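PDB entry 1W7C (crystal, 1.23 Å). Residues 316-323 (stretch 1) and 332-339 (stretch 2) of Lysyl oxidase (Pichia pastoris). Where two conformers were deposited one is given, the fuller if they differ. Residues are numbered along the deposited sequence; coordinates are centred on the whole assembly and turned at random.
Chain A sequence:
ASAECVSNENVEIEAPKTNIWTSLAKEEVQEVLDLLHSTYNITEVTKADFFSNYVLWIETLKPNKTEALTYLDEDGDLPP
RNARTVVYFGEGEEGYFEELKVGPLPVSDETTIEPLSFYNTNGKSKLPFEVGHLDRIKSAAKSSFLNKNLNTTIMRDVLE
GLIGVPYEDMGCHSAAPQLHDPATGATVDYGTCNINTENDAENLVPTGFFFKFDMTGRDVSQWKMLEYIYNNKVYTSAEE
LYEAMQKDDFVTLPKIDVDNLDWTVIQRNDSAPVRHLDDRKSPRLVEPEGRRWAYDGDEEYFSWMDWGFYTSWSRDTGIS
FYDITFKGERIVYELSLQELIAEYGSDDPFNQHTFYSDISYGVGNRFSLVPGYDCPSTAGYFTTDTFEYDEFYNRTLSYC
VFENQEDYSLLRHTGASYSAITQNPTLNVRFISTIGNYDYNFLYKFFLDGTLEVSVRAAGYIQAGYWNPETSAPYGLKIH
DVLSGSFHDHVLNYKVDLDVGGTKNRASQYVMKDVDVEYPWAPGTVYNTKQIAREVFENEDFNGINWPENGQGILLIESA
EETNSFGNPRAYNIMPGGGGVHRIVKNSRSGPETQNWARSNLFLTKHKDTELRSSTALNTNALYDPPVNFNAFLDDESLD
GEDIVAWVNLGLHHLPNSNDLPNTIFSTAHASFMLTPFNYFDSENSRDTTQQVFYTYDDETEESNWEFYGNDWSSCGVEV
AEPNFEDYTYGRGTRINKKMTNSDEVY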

# COMPACT_ATOMS: atom_id res chain seq x y z
N ASP A 316 23.56 8.13 13.50
CA ASP A 316 23.62 7.54 12.17
C ASP A 316 22.23 7.31 11.57
O ASP A 316 22.01 7.64 10.40
CB ASP A 316 24.33 6.19 12.19
CG ASP A 316 25.83 6.26 12.42
OD1 ASP A 316 26.43 7.37 12.43
OD2 ASP A 316 26.46 5.19 12.65
N THR A 317 21.33 6.73 12.35
CA THR A 317 20.14 6.13 11.74
C THR A 317 18.83 6.71 12.29
O THR A 317 17.77 6.38 11.73
CB THR A 317 20.08 4.63 11.92
OG1 THR A 317 20.04 4.31 13.32
CG2 THR A 317 21.31 3.91 11.32
N GLY A 318 18.81 7.49 13.36
CA GLY A 318 17.57 7.89 13.97
C GLY A 318 17.05 6.85 14.95
O GLY A 318 17.80 6.33 15.74
N ILE A 319 15.77 6.51 14.85
CA ILE A 319 15.12 5.69 15.85
C ILE A 319 15.32 4.20 15.58
O ILE A 319 15.38 3.77 14.42
CB ILE A 319 13.63 6.03 15.95
CG1 ILE A 319 13.09 5.79 17.35
CG2 ILE A 319 12.78 5.28 14.91
CD1 ILE A 319 11.69 6.35 17.59
N SER A 320 15.40 3.43 16.66
CA SER A 320 15.39 1.96 16.61
C SER A 320 14.42 1.51 17.72
O SER A 320 14.12 2.24 18.67
CB SER A 320 16.75 1.40 17.00
OG SER A 320 17.71 1.64 16.02
N PHE A 321 13.97 0.26 17.58
CA PHE A 321 13.05 -0.36 18.53
C PHE A 321 13.67 -1.64 19.07
O PHE A 321 14.20 -2.44 18.30
CB PHE A 321 11.74 -0.71 17.84
CG PHE A 321 11.01 0.47 17.28
CD1 PHE A 321 11.31 0.92 16.00
CD2 PHE A 321 10.06 1.13 18.01
CE1 PHE A 321 10.68 2.04 15.49
CE2 PHE A 321 9.41 2.25 17.50
CZ PHE A 321 9.70 2.69 16.25
N TYR A 322 13.51 -1.86 20.38
CA TYR A 322 14.02 -3.05 21.02
C TYR A 322 12.94 -3.69 21.88
O TYR A 322 12.07 -3.01 22.47
CB TYR A 322 15.27 -2.73 21.87
CG TYR A 322 16.48 -2.44 21.04
CD1 TYR A 322 16.79 -1.14 20.66
CD2 TYR A 322 17.29 -3.46 20.61
CE1 TYR A 322 17.92 -0.90 19.82
CE2 TYR A 322 18.39 -3.22 19.83
CZ TYR A 322 18.71 -1.94 19.45
OH TYR A 322 19.83 -1.75 18.67
N ASP A 323 13.03 -5.02 21.97
CA ASP A 323 12.11 -5.78 22.85
C ASP A 323 10.65 -5.52 22.54
O ASP A 323 9.86 -5.19 23.41
CB ASP A 323 12.44 -5.51 24.33
CG ASP A 323 11.90 -6.58 25.24
OD1 ASP A 323 11.56 -6.24 26.41
OD2 ASP A 323 11.80 -7.76 24.85
N VAL A 332 9.96 -9.35 18.35
CA VAL A 332 11.12 -8.78 17.64
C VAL A 332 12.10 -8.25 18.70
O VAL A 332 11.75 -7.39 19.50
CB VAL A 332 10.70 -7.60 16.70
CG1 VAL A 332 11.95 -6.91 16.12
CG2 VAL A 332 9.76 -8.05 15.63
N TYR A 333 13.33 -8.76 18.66
CA TYR A 333 14.36 -8.29 19.56
C TYR A 333 14.82 -6.87 19.19
O TYR A 333 14.92 -6.01 20.06
CB TYR A 333 15.55 -9.27 19.63
CG TYR A 333 16.69 -8.64 20.45
CD1 TYR A 333 16.58 -8.53 21.83
CD2 TYR A 333 17.83 -8.14 19.84
CE1 TYR A 333 17.57 -7.88 22.57
CE2 TYR A 333 18.82 -7.50 20.55
CZ TYR A 333 18.68 -7.38 21.93
OH TYR A 333 19.62 -6.73 22.66
N GLU A 334 15.09 -6.68 17.90
CA GLU A 334 15.58 -5.42 17.36
C GLU A 334 14.93 -5.16 16.02
O GLU A 334 14.93 -6.06 15.17
CB GLU A 334 17.10 -5.50 17.15
CG GLU A 334 17.70 -4.25 16.52
CD GLU A 334 19.20 -4.27 16.29
OE1 GLU A 334 19.70 -3.27 15.75
OE2 GLU A 334 19.88 -5.28 16.65
N LEU A 335 14.42 -3.94 15.86
CA LEU A 335 13.95 -3.46 14.56
C LEU A 335 14.69 -2.15 14.33
O LEU A 335 14.47 -1.20 15.08
CB LEU A 335 12.42 -3.26 14.57
CG LEU A 335 11.83 -2.58 13.33
CD1 LEU A 335 12.10 -3.39 12.07
CD2 LEU A 335 10.35 -2.39 13.50
N SER A 336 15.50 -2.07 13.31
CA SER A 336 16.31 -0.86 13.16
C SER A 336 16.61 -0.60 11.68
O SER A 336 17.21 -1.41 10.98
CB SER A 336 17.62 -0.97 13.94
OG SER A 336 18.31 -2.15 13.59
N LEU A 337 16.22 0.58 11.22
CA LEU A 337 16.72 1.08 9.94
C LEU A 337 18.24 1.08 9.99
O LEU A 337 18.84 1.55 10.97
CB LEU A 337 16.20 2.49 9.73
CG LEU A 337 16.72 3.19 8.46
CD1 LEU A 337 16.15 2.57 7.20
CD2 LEU A 337 16.43 4.67 8.54
N GLN A 338 18.86 0.64 8.90
CA GLN A 338 20.29 0.48 8.82
C GLN A 338 21.00 1.46 7.89
O GLN A 338 22.11 1.87 8.16
CB GLN A 338 20.62 -0.93 8.31
CG GLN A 338 20.25 -1.96 9.32
CD GLN A 338 21.14 -1.94 10.52
OE1 GLN A 338 22.37 -1.93 10.38
NE2 GLN A 338 20.54 -1.90 11.69
N GLU A 339 20.35 1.78 6.79
CA GLU A 339 21.00 2.55 5.70
C GLU A 339 19.96 2.98 4.73
O GLU A 339 18.92 2.33 4.57
CB GLU A 339 22.09 1.74 5.01
CG GLU A 339 22.86 2.39 3.86
CD GLU A 339 23.65 3.64 4.24
OE1 GLU A 339 23.04 4.69 4.58
OE2 GLU A 339 24.91 3.60 4.12
O HOH W 1 17.95 2.60 13.36
O HOH W 2 14.25 1.71 12.92
O HOH W 3 19.89 -0.00 16.39
O HOH W 4 21.77 -1.66 17.05

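How is the backbone of the two strands joined? They run antiparallel, their axes at 168° and 4.8 Å apart at closest approach. Phe321 and Leu335 form a hydrogen-bonded pair that satisfies all four of their peptide atoms: Phe321 N donates to Leu335 O at 2.9 Å, and Leu335 N donates to Phe321 O at 2.9 Å, both nearly straight at 166° and 171°. Two residues on, Asp323 N donates to Tyr333 O at 2.9 Å, so the ladder continues to where the chain turns its corners. Between these rungs lies the non-hydrogen-bonded pair Tyr322 and Glu334, where alpha carbons approach carbonyls instead: Tyr322 CA lies 3.2 Å from Tyr333 O, and Glu334 CA 3.4 Å from Phe321 O. Each of these oxygens thus takes a CA-H...O contact besides its N-H bond.

What replaces direct pairing at the other end of the ladder? Water does. Water 2 accepts from Leu337 N and donates to Ile319 O, its oxygen 2.8 Å from each of those atoms, and so bridges a donor and an acceptor that do not meet directly. Water 1 donates to both Ile319 O (its oxygen 3.0 Å away) and Leu337 O (2.8 Å away), and also bonds Thr317 OG1 and Ser320 OG. The strands are therefore still connected here, through solvent held between them. Beside this water, the methyl of Thr317 packs against the backbone, with CG2 3.4 Å from Leu337 O.

How is the carboxylate of Glu334 accommodated on the face it shares with Ser320, Tyr322 and Ser336? Its extended side chain brings OE1 to a cluster of donors. Ser336 OG donates to Glu334 OE1 at 2.8 Å, while Gln338 NE2 approaches Ser336 OG at 2.9 Å in a weak bond. Water 4 donates to Glu334 OE1 at 2.9 Å and bonds Tyr322 OH at 2.5 Å, linking the strands; water 3 bonds Ser320 OG at 2.8 Å and donates a weak 3.3 Å bond to the same Glu334 OE1. Glu334 OE2 is satisfied elsewhere in the structure.

Where do the apolar groups meet? Phe321 and Leu335 share the other face, their CB atoms 4.2 Å apart, so the best-bonded backbone pair also places two hydrophobic side chains together. Near the corner, the edge of the Tyr322 ring points toward the face of the Tyr333 ring, with planes at 75° and Tyr322 CD2 4.3 Å from Tyr333 CE2. This arrangement turns the C-H on Tyr322 CD2 roughly toward the pi cloud of Tyr333.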